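Local atomic coordinates of sporozoite-specific SAG protein (Toxoplasma gondii, PDB entry 2WNK), a protein that serves as a SAG2-related surface antigen of the sporozoite stage, built from two SRS domains, and probably takes part in contacts with the host cell. Residues 4-9 with 98-103; 24-29 with 33-38; 47-50 with 56-59; 82-87 with 123-128. All blocks are in the same frame, centred on the assembly; numbering follows the deposited sequence.

Contact 1: 4-9 with 98-103; sequences TSCETE and FLCQRT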
loop_
_atom_site.group_PDB
_atom_site.type_symbol
_atom_site.label_atom_id
_atom_site.label_comp_id
_atom_site.label_asym_id
_atom_site.label_seq_id
_atom_site.Cartn_x
_atom_site.Cartn_y
_atom_site.Cartn_z
ATOM N N THR A 4 3.299 18.429 -4.319
ATOM C CA THR A 4 3.691 17.936 -2.963
ATOM C C THR A 4 3.718 19.048 -1.895
ATOM O O THR A 4 3.646 18.786 -0.684
ATOM C CB THR A 4 5.039 17.272 -2.991
ATOM O OG1 THR A 4 5.394 16.921 -1.651
ATOM C CG2 THR A 4 6.095 18.209 -3.556
ATOM N N SER A 5 3.822 20.285 -2.359
ATOM C CA SER A 5 3.790 21.442 -1.464
ATOM C C SER A 5 2.405 22.082 -1.484
ATOM O O SER A 5 1.791 22.253 -2.553
ATOM C CB SER A 5 4.866 22.471 -1.878
ATOM O OG SER A 5 4.862 23.590 -1.006
ATOM N N CYS A 6 1.909 22.433 -0.309
ATOM C CA CYS A 6 0.557 23.019 -0.196
ATOM C C CYS A 6 0.622 24.522 -0.488
ATOM O O CYS A 6 0.718 25.313 0.456
ATOM C CB CYS A 6 -0.032 22.725 1.185
ATOM S SG CYS A 6 -1.838 22.330 1.144
ATOM N N GLU A 7 0.538 24.870 -1.790
ATOM C CA GLU A 7 0.721 26.230 -2.337
ATOM C C GLU A 7 -0.538 27.053 -2.644
ATOM O O GLU A 7 -0.434 28.200 -3.130
ATOM C CB GLU A 7 1.461 26.153 -3.674
ATOM C CG GLU A 7 2.803 25.460 -3.642
ATOM C CD GLU A 7 3.509 25.576 -4.980
ATOM O OE1 GLU A 7 2.856 25.319 -6.009
ATOM O OE2 GLU A 7 4.709 25.918 -5.020
ATOM N N THR A 8 -1.712 26.463 -2.513
ATOM C CA THR A 8 -2.881 27.196 -2.942
ATOM C C THR A 8 -3.810 27.397 -1.743
ATOM O O THR A 8 -4.366 26.443 -1.241
ATOM C CB THR A 8 -3.607 26.502 -4.147
ATOM O OG1 THR A 8 -2.657 26.209 -5.190
ATOM C CG2 THR A 8 -4.656 27.429 -4.733
ATOM N N GLU A 9 -3.920 28.640 -1.284
ATOM C CA GLU A 9 -4.881 28.966 -0.201
ATOM C C GLU A 9 -6.284 28.674 -0.655
ATOM O O GLU A 9 -6.658 29.015 -1.803
ATOM C CB GLU A 9 -4.802 30.427 0.170
ATOM C CG GLU A 9 -3.681 30.740 1.134
ATOM C CD GLU A 9 -3.508 32.219 1.309
ATOM O OE1 GLU A 9 -3.190 32.905 0.313
ATOM O OE2 GLU A 9 -3.706 32.719 2.432
ATOM N N PHE A 98 -4.639 17.607 7.390
ATOM C CA PHE A 98 -3.901 18.661 8.048
ATOM C C PHE A 98 -4.188 19.997 7.386
ATOM O O PHE A 98 -4.714 20.034 6.248
ATOM C CB PHE A 98 -2.386 18.397 7.908
ATOM C CG PHE A 98 -1.978 17.050 8.448
ATOM C CD1 PHE A 98 -1.777 16.883 9.821
ATOM C CD2 PHE A 98 -1.847 15.956 7.595
ATOM C CE1 PHE A 98 -1.404 15.661 10.365
ATOM C CE2 PHE A 98 -1.490 14.710 8.122
ATOM C CZ PHE A 98 -1.275 14.567 9.510
ATOM N N LEU A 99 -3.838 21.093 8.073
ATOM C CA LEU A 99 -3.771 22.378 7.406
ATOM C C LEU A 99 -2.365 22.946 7.472
ATOM O O LEU A 99 -1.679 22.795 8.497
ATOM C CB LEU A 99 -4.691 23.381 8.111
ATOM C CG LEU A 99 -6.161 23.016 7.865
ATOM C CD1 LEU A 99 -7.086 23.774 8.820
ATOM C CD2 LEU A 99 -6.549 23.296 6.395
ATOM N N CYS A 100 -1.988 23.689 6.431
ATOM C CA CYS A 100 -0.782 24.495 6.441
ATOM C C CYS A 100 -1.294 25.927 6.590
ATOM O O CYS A 100 -2.143 26.363 5.797
ATOM C CB CYS A 100 -0.044 24.356 5.107
ATOM S SG CYS A 100 0.653 22.683 4.762
ATOM N N GLN A 101 -0.814 26.604 7.604
ATOM C CA GLN A 101 -1.300 27.921 7.954
ATOM C C GLN A 101 -0.175 28.852 8.314
ATOM O O GLN A 101 0.884 28.424 8.575
ATOM C CB GLN A 101 -2.272 27.837 9.129
ATOM C CG GLN A 101 -1.721 27.557 10.443
ATOM C CD GLN A 101 -2.765 27.254 11.518
ATOM O OE1 GLN A 101 -2.471 27.210 12.688
ATOM N NE2 GLN A 101 -3.946 27.019 11.103
ATOM N N ARG A 102 -0.461 30.143 8.330
ATOM C CA ARG A 102 0.469 31.119 8.853
ATOM C C ARG A 102 0.888 30.834 10.272
ATOM O O ARG A 102 0.160 30.326 11.061
ATOM C CB ARG A 102 -0.149 32.537 8.775
ATOM C CG ARG A 102 0.173 33.289 7.530
ATOM C CD ARG A 102 -0.907 34.233 7.008
ATOM N NE ARG A 102 -1.388 33.622 5.799
ATOM C CZ ARG A 102 -2.541 33.819 5.200
ATOM N NH1 ARG A 102 -2.785 33.118 4.140
ATOM N NH2 ARG A 102 -3.418 34.748 5.623
ATOM N N THR A 103 2.094 31.206 10.609
ATOM C CA THR A 103 2.575 31.132 11.954
ATOM C C THR A 103 1.646 31.877 12.867
ATOM O O THR A 103 1.322 32.997 12.574
ATOM C CB THR A 103 3.917 31.843 12.072
ATOM O OG1 THR A 103 4.790 31.340 11.078
ATOM C CG2 THR A 103 4.488 31.600 13.398
#
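Two half-cystines meet here without being bonded to each other: Cys-6 CB lies 3.6 Å from Cys-100 SG, with their CA atoms 6.9 Å apart. Both side chains are buried, and each sulfur is pledged to another partner, Cys-6 to Cys-121 and Cys-100 to Cys-28. Half-cystine suits both places, since it is compact and apolar and its covalent bond pins the backbone. In Cys-100 the SG is anti to the carbonyl carbon (chi1 -66°), which brings the sulfur beside the backbone N and against Cys-6 CB. The setting is one end of the beta sandwich of the first SRS domain, where the irregular 4-9 segment passes beside the strand. Cys-6 is the centre of an inverse gamma turn, and its side chain also rests on Val-123. Farther out, among exposed residues, the acidic Glu-9 and basic Arg-102 face each other as an ion pair, but the atoms are modelled too close together and the details of that pairing are doubtful. The cysteine pair is positioned by the backbone: Cys-6 is hydrogen-bonded to Asn-27 and Cys-100 to Cys-121, while Ser-5 OG bonds the Asn-27 side chain at OD1.

Contact 2: 24-29 with 33-38; sequences VRFNCP and EEIKPA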
loop_
_atom_site.group_PDB
_atom_site.type_symbol
_atom_site.label_atom_id
_atom_site.label_comp_id
_atom_site.label_asym_id
_atom_site.label_seq_id
_atom_site.Cartn_x
_atom_site.Cartn_y
_atom_site.Cartn_z
ATOM N N VAL A 24 4.115 9.122 2.984
ATOM C CA VAL A 24 3.658 10.313 2.334
ATOM C C VAL A 24 4.544 11.458 2.756
ATOM O O VAL A 24 4.775 11.665 3.929
ATOM C CB VAL A 24 2.183 10.640 2.708
ATOM C CG1 VAL A 24 1.747 11.920 2.023
ATOM C CG2 VAL A 24 1.295 9.470 2.315
ATOM N N ARG A 25 5.043 12.192 1.782
ATOM C CA ARG A 25 5.849 13.380 2.062
ATOM C C ARG A 25 5.101 14.576 1.534
ATOM O O ARG A 25 4.632 14.576 0.389
ATOM C CB ARG A 25 7.240 13.280 1.415
ATOM C CG ARG A 25 8.114 12.227 2.023
ATOM C CD ARG A 25 9.467 12.110 1.281
ATOM N NE ARG A 25 10.163 10.885 1.684
ATOM C CZ ARG A 25 10.765 10.742 2.855
ATOM N NH1 ARG A 25 10.762 11.753 3.725
ATOM N NH2 ARG A 25 11.350 9.594 3.161
ATOM N N PHE A 26 4.935 15.580 2.379
ATOM C CA PHE A 26 4.353 16.823 1.923
ATOM C C PHE A 26 5.016 18.009 2.595
ATOM O O PHE A 26 5.728 17.862 3.577
ATOM C CB PHE A 26 2.838 16.842 2.155
ATOM C CG PHE A 26 2.435 16.810 3.604
ATOM C CD1 PHE A 26 2.218 17.991 4.299
ATOM C CD2 PHE A 26 2.187 15.598 4.240
ATOM C CE1 PHE A 26 1.793 17.983 5.630
ATOM C CE2 PHE A 26 1.771 15.574 5.588
ATOM C CZ PHE A 26 1.575 16.786 6.280
ATOM N N ASN A 27 4.780 19.185 2.033
ATOM C CA ASN A 27 5.428 20.383 2.497
ATOM C C ASN A 27 4.402 21.488 2.771
ATOM O O ASN A 27 3.470 21.697 1.989
ATOM C CB ASN A 27 6.456 20.836 1.456
ATOM C CG ASN A 27 6.912 22.259 1.661
ATOM O OD1 ASN A 27 6.394 23.189 1.026
ATOM N ND2 ASN A 27 7.885 22.442 2.550
ATOM N N CYS A 28 4.598 22.158 3.894
ATOM C CA CYS A 28 3.927 23.449 4.174
ATOM C C CYS A 28 4.927 24.548 3.815
ATOM O O CYS A 28 5.952 24.684 4.488
ATOM C CB CYS A 28 3.545 23.562 5.654
ATOM S SG CYS A 28 2.139 22.434 6.172
ATOM N N PRO A 29 4.637 25.298 2.751
ATOM C CA PRO A 29 5.603 26.231 2.222
ATOM C C PRO A 29 5.741 27.390 3.113
ATOM O O PRO A 29 5.040 27.622 4.027
ATOM C CB PRO A 29 5.005 26.648 0.894
ATOM C CG PRO A 29 3.646 26.567 1.038
ATOM C CD PRO A 29 3.451 25.317 1.902
ATOM N N GLU A 33 3.677 28.289 6.889
ATOM C CA GLU A 33 4.733 27.536 7.609
ATOM C C GLU A 33 4.162 26.276 8.234
ATOM O O GLU A 33 4.826 25.240 8.244
ATOM C CB GLU A 33 5.458 28.486 8.580
ATOM C CG GLU A 33 6.304 27.810 9.582
ATOM C CD GLU A 33 6.368 28.632 10.821
ATOM O OE1 GLU A 33 5.303 28.792 11.448
ATOM O OE2 GLU A 33 7.484 29.127 11.148
ATOM N N GLU A 34 3.041 26.363 8.948
ATOM C CA GLU A 34 2.968 26.067 10.377
ATOM C C GLU A 34 1.869 24.982 10.166
ATOM O O GLU A 34 0.800 25.280 9.590
ATOM C CB GLU A 34 2.373 27.131 11.291
ATOM C CG GLU A 34 1.985 26.479 12.649
ATOM C CD GLU A 34 1.433 27.450 13.669
ATOM O OE1 GLU A 34 2.231 28.249 14.177
ATOM O OE2 GLU A 34 0.216 27.414 13.935
ATOM N N ILE A 35 2.112 23.728 10.547
ATOM C CA ILE A 35 1.068 22.691 10.383
ATOM C C ILE A 35 0.040 22.720 11.522
ATOM O O ILE A 35 0.361 23.078 12.679
ATOM C CB ILE A 35 1.668 21.249 10.294
ATOM C CG1 ILE A 35 0.630 20.242 9.753
ATOM C CG2 ILE A 35 2.145 20.815 11.640
ATOM C CD1 ILE A 35 1.227 18.799 9.547
ATOM N N LYS A 36 -1.194 22.348 11.185
ATOM C CA LYS A 36 -2.267 22.160 12.159
ATOM C C LYS A 36 -2.819 20.764 11.974
ATOM O O LYS A 36 -3.020 20.348 10.841
ATOM C CB LYS A 36 -3.398 23.143 11.893
ATOM C CG LYS A 36 -4.526 22.973 12.896
ATOM C CD LYS A 36 -5.127 24.297 13.219
ATOM C CE LYS A 36 -5.713 24.293 14.629
ATOM N NZ LYS A 36 -7.076 23.738 14.543
ATOM N N PRO A 37 -3.026 20.008 13.065
ATOM C CA PRO A 37 -2.825 20.359 14.475
ATOM C C PRO A 37 -1.365 20.665 14.764
ATOM O O PRO A 37 -0.464 20.123 14.102
ATOM C CB PRO A 37 -3.189 19.062 15.223
ATOM C CG PRO A 37 -4.031 18.270 14.248
ATOM C CD PRO A 37 -3.418 18.590 12.906
ATOM N N ALA A 38 -1.152 21.491 15.786
ATOM C CA ALA A 38 0.201 21.849 16.233
ATOM C C ALA A 38 1.097 20.617 16.327
ATOM O O ALA A 38 0.712 19.603 16.929
ATOM C CB ALA A 38 0.123 22.582 17.592
#
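Ile-35 reaches across the interior of a beta sandwich to Phe-26 and Cys-28. Strand 24-28 belongs to one sheet and the short strand 34-36 is an edge strand of the facing one. The axes of strands 24-28 and 34-36 come within 7.9 Å and run at 118° to each other. At the base of the isoleucine, CB lies 4.3 Å from Cys-28 SG, a soft apolar contact beside the disulfide to Cys-100, and it also packs against the ring of Phe-82. From there CG1 leaves anti to the backbone N (chi1 -165°) and the chain stays extended, which carries its tip away from the strand. That tip, CD1, meets the edge of the Phe-26 ring in the ring plane, 3.9 Å from CZ, with CE1 almost as near. Phe-82 and Phe-98 also meet Phe-26; an extended isoleucine suits the place because its terminal methyl can reach the ring edge while CB stays against the disulfide. Nearer the connecting turn the contact passes to the backbone. Glu-33 and Glu-34 both face Gln-101, a classic beta bulge, and the carboxylate of Glu-33 turns away to bond Thr-103 through OE1. The Glu-33 carbonyl instead points inward: its O lies 3.3 Å from Cys-28 CB and accepts a hydrogen bond from Asn-80 ND2.

Contact 3: 47-50 with 56-59; sequences VCTT and EAAL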
loop_
_atom_site.group_PDB
_atom_site.type_symbol
_atom_site.label_atom_id
_atom_site.label_comp_id
_atom_site.label_asym_id
_atom_site.label_seq_id
_atom_site.Cartn_x
_atom_site.Cartn_y
_atom_site.Cartn_z
ATOM N N VAL A 47 -3.995 14.635 14.434
ATOM C CA VAL A 47 -4.370 14.849 13.030
ATOM C C VAL A 47 -5.735 15.504 13.041
ATOM O O VAL A 47 -6.484 15.353 14.006
ATOM C CB VAL A 47 -4.494 13.548 12.254
ATOM C CG1 VAL A 47 -3.121 12.793 12.288
ATOM C CG2 VAL A 47 -5.650 12.676 12.840
ATOM N N CYS A 48 -6.094 16.188 11.955
ATOM C CA CYS A 48 -7.504 16.634 11.807
ATOM C C CYS A 48 -8.334 15.519 11.183
ATOM O O CYS A 48 -7.809 14.667 10.456
ATOM C CB CYS A 48 -7.588 17.914 11.003
ATOM S SG CYS A 48 -6.741 19.201 11.887
ATOM N N THR A 49 -9.627 15.505 11.504
ATOM C CA THR A 49 -10.502 14.490 10.971
ATOM C C THR A 49 -11.584 15.102 10.085
ATOM O O THR A 49 -12.470 14.412 9.601
ATOM C CB THR A 49 -11.139 13.650 12.115
ATOM O OG1 THR A 49 -11.773 14.568 13.038
ATOM C CG2 THR A 49 -10.027 12.809 12.790
ATOM N N THR A 50 -11.483 16.413 9.883
ATOM C CA THR A 50 -12.222 17.133 8.859
ATOM C C THR A 50 -11.242 18.084 8.155
ATOM O O THR A 50 -10.187 18.451 8.709
ATOM C CB THR A 50 -13.335 17.985 9.436
ATOM O OG1 THR A 50 -12.751 18.830 10.428
ATOM C CG2 THR A 50 -14.461 17.092 10.033
ATOM N N GLU A 56 -10.340 17.090 15.684
ATOM C CA GLU A 56 -9.003 16.492 15.713
ATOM C C GLU A 56 -9.000 15.252 16.562
ATOM O O GLU A 56 -9.813 15.103 17.487
ATOM C CB GLU A 56 -8.006 17.421 16.394
ATOM C CG GLU A 56 -7.842 18.746 15.798
ATOM C CD GLU A 56 -6.913 19.598 16.656
ATOM O OE1 GLU A 56 -6.394 19.073 17.676
ATOM O OE2 GLU A 56 -6.688 20.760 16.290
ATOM N N ALA A 57 -8.023 14.400 16.315
ATOM C CA ALA A 57 -7.851 13.210 17.150
ATOM C C ALA A 57 -6.360 12.895 17.265
ATOM O O ALA A 57 -5.577 13.335 16.438
ATOM C CB ALA A 57 -8.551 12.055 16.501
ATOM N N ALA A 58 -5.970 12.121 18.289
ATOM C CA ALA A 58 -4.609 11.600 18.338
ATOM C C ALA A 58 -4.391 10.636 17.186
ATOM O O ALA A 58 -5.249 9.780 16.882
ATOM C CB ALA A 58 -4.353 10.896 19.679
ATOM N N LEU A 59 -3.234 10.745 16.553
ATOM C CA LEU A 59 -2.913 9.878 15.441
ATOM C C LEU A 59 -3.075 8.376 15.768
ATOM O O LEU A 59 -3.563 7.609 14.933
ATOM C CB LEU A 59 -1.498 10.173 14.930
ATOM C CG LEU A 59 -0.996 9.216 13.850
ATOM C CD1 LEU A 59 -1.836 9.279 12.579
ATOM C CD2 LEU A 59 0.454 9.547 13.517
HETATM O O HOH W 1 -12.007 13.883 15.479
#
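Val-47, Glu-56 and Ala-57 carry most of this contact. Val-47 and Ala-57 grip each other by the backbone as an antiparallel hydrogen-bonded pair: Val-47 N donates to Ala-57 O at 2.9 Å (168° at the hydrogen), and Ala-57 N returns a matching bond to Val-47 O. On the face that these two side chains share, Val-47 sends CG1, anti to the carbonyl carbon (chi1 -60°) and thereby directed toward Leu-59, to within 3.8 Å of Leu-59 CD1, the two side chains crossing at about a right angle. A beta-branched valine is apt here, because one methyl meets Leu-59 while the residue also packs on Val-96 and Phe-98 of the neighbouring sheet. Ala-57 is small enough to accept the methyl of Thr-49, whose CG2 lies 4.1 Å from Ala-57 CB. The unit is a beta hairpin of strands 46-48 and 56-58, its loop cross-tied by the Cys-48 to Cys-53 disulfide. Glu-56 lies on the other face with Cys-48, its non-hydrogen-bonded partner, their CA atoms only 4.2 Å apart. Its aliphatic part does the packing, CB 3.5 Å from Val-47 O and CG 4.1 Å from Cys-48 SG, while OE1 makes a salt bridge with Lys-46 in the hairpin's partner strand. At the loop end a water sits 2.5 Å from Thr-49 OG1 and donates a weak bond to Glu-56 O.

Contact 4: 82-87 with 123-128; sequences FTLTVD and VHILVK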
loop_
_atom_site.group_PDB
_atom_site.type_symbol
_atom_site.label_atom_id
_atom_site.label_comp_id
_atom_site.label_asym_id
_atom_site.label_seq_id
_atom_site.Cartn_x
_atom_site.Cartn_y
_atom_site.Cartn_z
ATOM N N PHE A 82 7.063 17.346 6.041
ATOM C CA PHE A 82 6.437 16.346 6.880
ATOM C C PHE A 82 6.481 14.978 6.226
ATOM O O PHE A 82 6.329 14.877 5.005
ATOM C CB PHE A 82 4.980 16.733 7.155
ATOM C CG PHE A 82 4.873 17.996 7.918
ATOM C CD1 PHE A 82 4.779 19.223 7.256
ATOM C CD2 PHE A 82 5.025 17.979 9.289
ATOM C CE1 PHE A 82 4.773 20.404 7.984
ATOM C CE2 PHE A 82 5.012 19.158 10.008
ATOM C CZ PHE A 82 4.887 20.369 9.357
ATOM N N THR A 83 6.597 13.945 7.059
ATOM C CA THR A 83 6.643 12.549 6.584
ATOM C C THR A 83 5.667 11.724 7.399
ATOM O O THR A 83 5.834 11.581 8.601
ATOM C CB THR A 83 8.084 11.968 6.730
ATOM O OG1 THR A 83 8.983 12.827 6.042
ATOM C CG2 THR A 83 8.186 10.585 6.108
ATOM N N LEU A 84 4.642 11.177 6.746
ATOM C CA LEU A 84 3.692 10.340 7.431
ATOM C C LEU A 84 4.009 8.926 6.995
ATOM O O LEU A 84 3.957 8.613 5.797
ATOM C CB LEU A 84 2.247 10.673 7.033
ATOM C CG LEU A 84 1.261 9.697 7.701
ATOM C CD1 LEU A 84 1.060 10.110 9.173
ATOM C CD2 LEU A 84 -0.102 9.603 6.925
ATOM N N THR A 85 4.359 8.086 7.968
ATOM C CA THR A 85 4.612 6.685 7.715
ATOM C C THR A 85 3.471 5.859 8.252
ATOM O O THR A 85 3.055 6.051 9.391
ATOM C CB THR A 85 5.880 6.244 8.434
ATOM O OG1 THR A 85 6.984 6.957 7.882
ATOM C CG2 THR A 85 6.122 4.738 8.228
ATOM N N VAL A 86 2.933 4.962 7.425
ATOM C CA VAL A 86 1.852 4.080 7.850
ATOM C C VAL A 86 2.349 2.632 7.851
ATOM O O VAL A 86 2.396 1.982 6.801
ATOM C CB VAL A 86 0.619 4.216 6.952
ATOM C CG1 VAL A 86 -0.503 3.349 7.487
ATOM C CG2 VAL A 86 0.172 5.686 6.890
ATOM N N ASP A 87 2.695 2.155 9.045
ATOM C CA ASP A 87 3.374 0.875 9.265
ATOM C C ASP A 87 2.420 -0.303 9.017
ATOM O O ASP A 87 2.817 -1.334 8.472
ATOM C CB ASP A 87 3.947 0.813 10.706
ATOM C CG ASP A 87 5.082 1.833 10.955
ATOM O OD1 ASP A 87 6.023 1.884 10.149
ATOM O OD2 ASP A 87 5.030 2.598 11.952
ATOM N N VAL A 123 -4.325 19.441 3.431
ATOM C CA VAL A 123 -3.671 18.199 3.037
ATOM C C VAL A 123 -4.580 17.067 3.443
ATOM O O VAL A 123 -4.933 16.960 4.627
ATOM C CB VAL A 123 -2.366 18.022 3.787
ATOM C CG1 VAL A 123 -1.756 16.625 3.468
ATOM C CG2 VAL A 123 -1.399 19.113 3.373
ATOM N N HIS A 124 -5.023 16.285 2.464
ATOM C CA HIS A 124 -5.927 15.179 2.717
ATOM C C HIS A 124 -5.159 13.893 2.397
ATOM O O HIS A 124 -4.682 13.732 1.260
ATOM C CB HIS A 124 -7.123 15.273 1.807
ATOM C CG HIS A 124 -8.007 14.070 1.871
ATOM N ND1 HIS A 124 -8.568 13.506 0.749
ATOM C CD2 HIS A 124 -8.379 13.287 2.913
ATOM C CE1 HIS A 124 -9.274 12.443 1.097
ATOM N NE2 HIS A 124 -9.179 12.290 2.405
ATOM N N ILE A 125 -5.040 13.008 3.380
ATOM C CA ILE A 125 -4.383 11.724 3.141
ATOM C C ILE A 125 -5.430 10.629 3.288
ATOM O O ILE A 125 -6.016 10.468 4.373
ATOM C CB ILE A 125 -3.202 11.474 4.080
ATOM C CG1 ILE A 125 -2.153 12.599 3.935
ATOM C CG2 ILE A 125 -2.617 10.086 3.771
ATOM C CD1 ILE A 125 -1.073 12.626 5.040
ATOM N N LEU A 126 -5.684 9.935 2.183
ATOM C CA LEU A 126 -6.596 8.785 2.151
ATOM C C LEU A 126 -5.793 7.502 2.403
ATOM O O LEU A 126 -4.852 7.204 1.678
ATOM C CB LEU A 126 -7.296 8.698 0.799
ATOM C CG LEU A 126 -8.291 7.521 0.755
ATOM C CD1 LEU A 126 -9.388 7.708 1.766
ATOM C CD2 LEU A 126 -8.863 7.250 -0.636
ATOM N N VAL A 127 -6.151 6.759 3.438
ATOM C CA VAL A 127 -5.426 5.542 3.761
ATOM C C VAL A 127 -6.332 4.340 3.437
ATOM O O VAL A 127 -7.443 4.216 3.963
ATOM C CB VAL A 127 -4.997 5.532 5.228
ATOM C CG1 VAL A 127 -4.209 4.274 5.539
ATOM C CG2 VAL A 127 -4.144 6.780 5.548
ATOM N N LYS A 128 -5.868 3.475 2.545
ATOM C CA LYS A 128 -6.696 2.345 2.093
ATOM C C LYS A 128 -6.740 1.246 3.146
ATOM O O LYS A 128 -5.853 1.185 4.015
ATOM C CB LYS A 128 -6.134 1.770 0.790
ATOM C CG LYS A 128 -6.123 2.758 -0.379
ATOM C CD LYS A 128 -7.443 2.693 -1.122
ATOM C CE LYS A 128 -7.562 3.727 -2.235
ATOM N NZ LYS A 128 -6.893 3.256 -3.482
#
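Leu-84 and Ile-125 make the tight half of this contact. Leu-84 CD2 rests 3.7 Å from Ile-125 CD1, and the same methyl lies 4.1 Å from Ile-125 CG2, so a single leucine methyl is held against two branches of the isoleucine. The leucine gets there with CG anti to its own N (chi1 176°), and the two chains meet at an oblique angle. The CA atoms of this pair are 9.2 Å apart, a gap that long branched side chains can bridge. Two residues further along both strands the packing is slacker: Val-86 CG1 and Val-127 CG1 are 4.3 Å apart, although their CA atoms are closer, at 8.5 Å, because valine is shorter. Val-17 backs both pairs, touching Val-86 and Ile-125. Residues of the other parity face outward and are partly exposed. Thr-83 and Thr-85 suit the outer surface of one strand; on the other, His-124 stacks on Phe-97 and bonds Ser-95 OG through NE2. Apolar residues inside and mostly polar ones outside, on strands of two facing sheets, are the mark of a beta sandwich, here that of the first SRS domain.

All four contacts belong to the first SRS domain. Contact 1 spans the longest stretch of chain and encloses contacts 2 and 3 in sequence, whereas its segments alternate with those of contact 4. Contacts 1 and 2 are neighbours, with centres about 6 Å apart, joined by the Cys-28 to Cys-100 disulfide that links the two sheets. Contact 4 lies farther down the same sandwich, its centre about 12 Å from that of contact 2: strands 22-28 and 80-86 adjoin in one sheet, 94-101 and 121-127 in the other. The hairpin of contact 3, its centre about 17 Å from that of contact 1, packs through Val-47 on Phe-98. Disulfide bonding thus ties the two sheets at one end, and apolar packing joins them farther along.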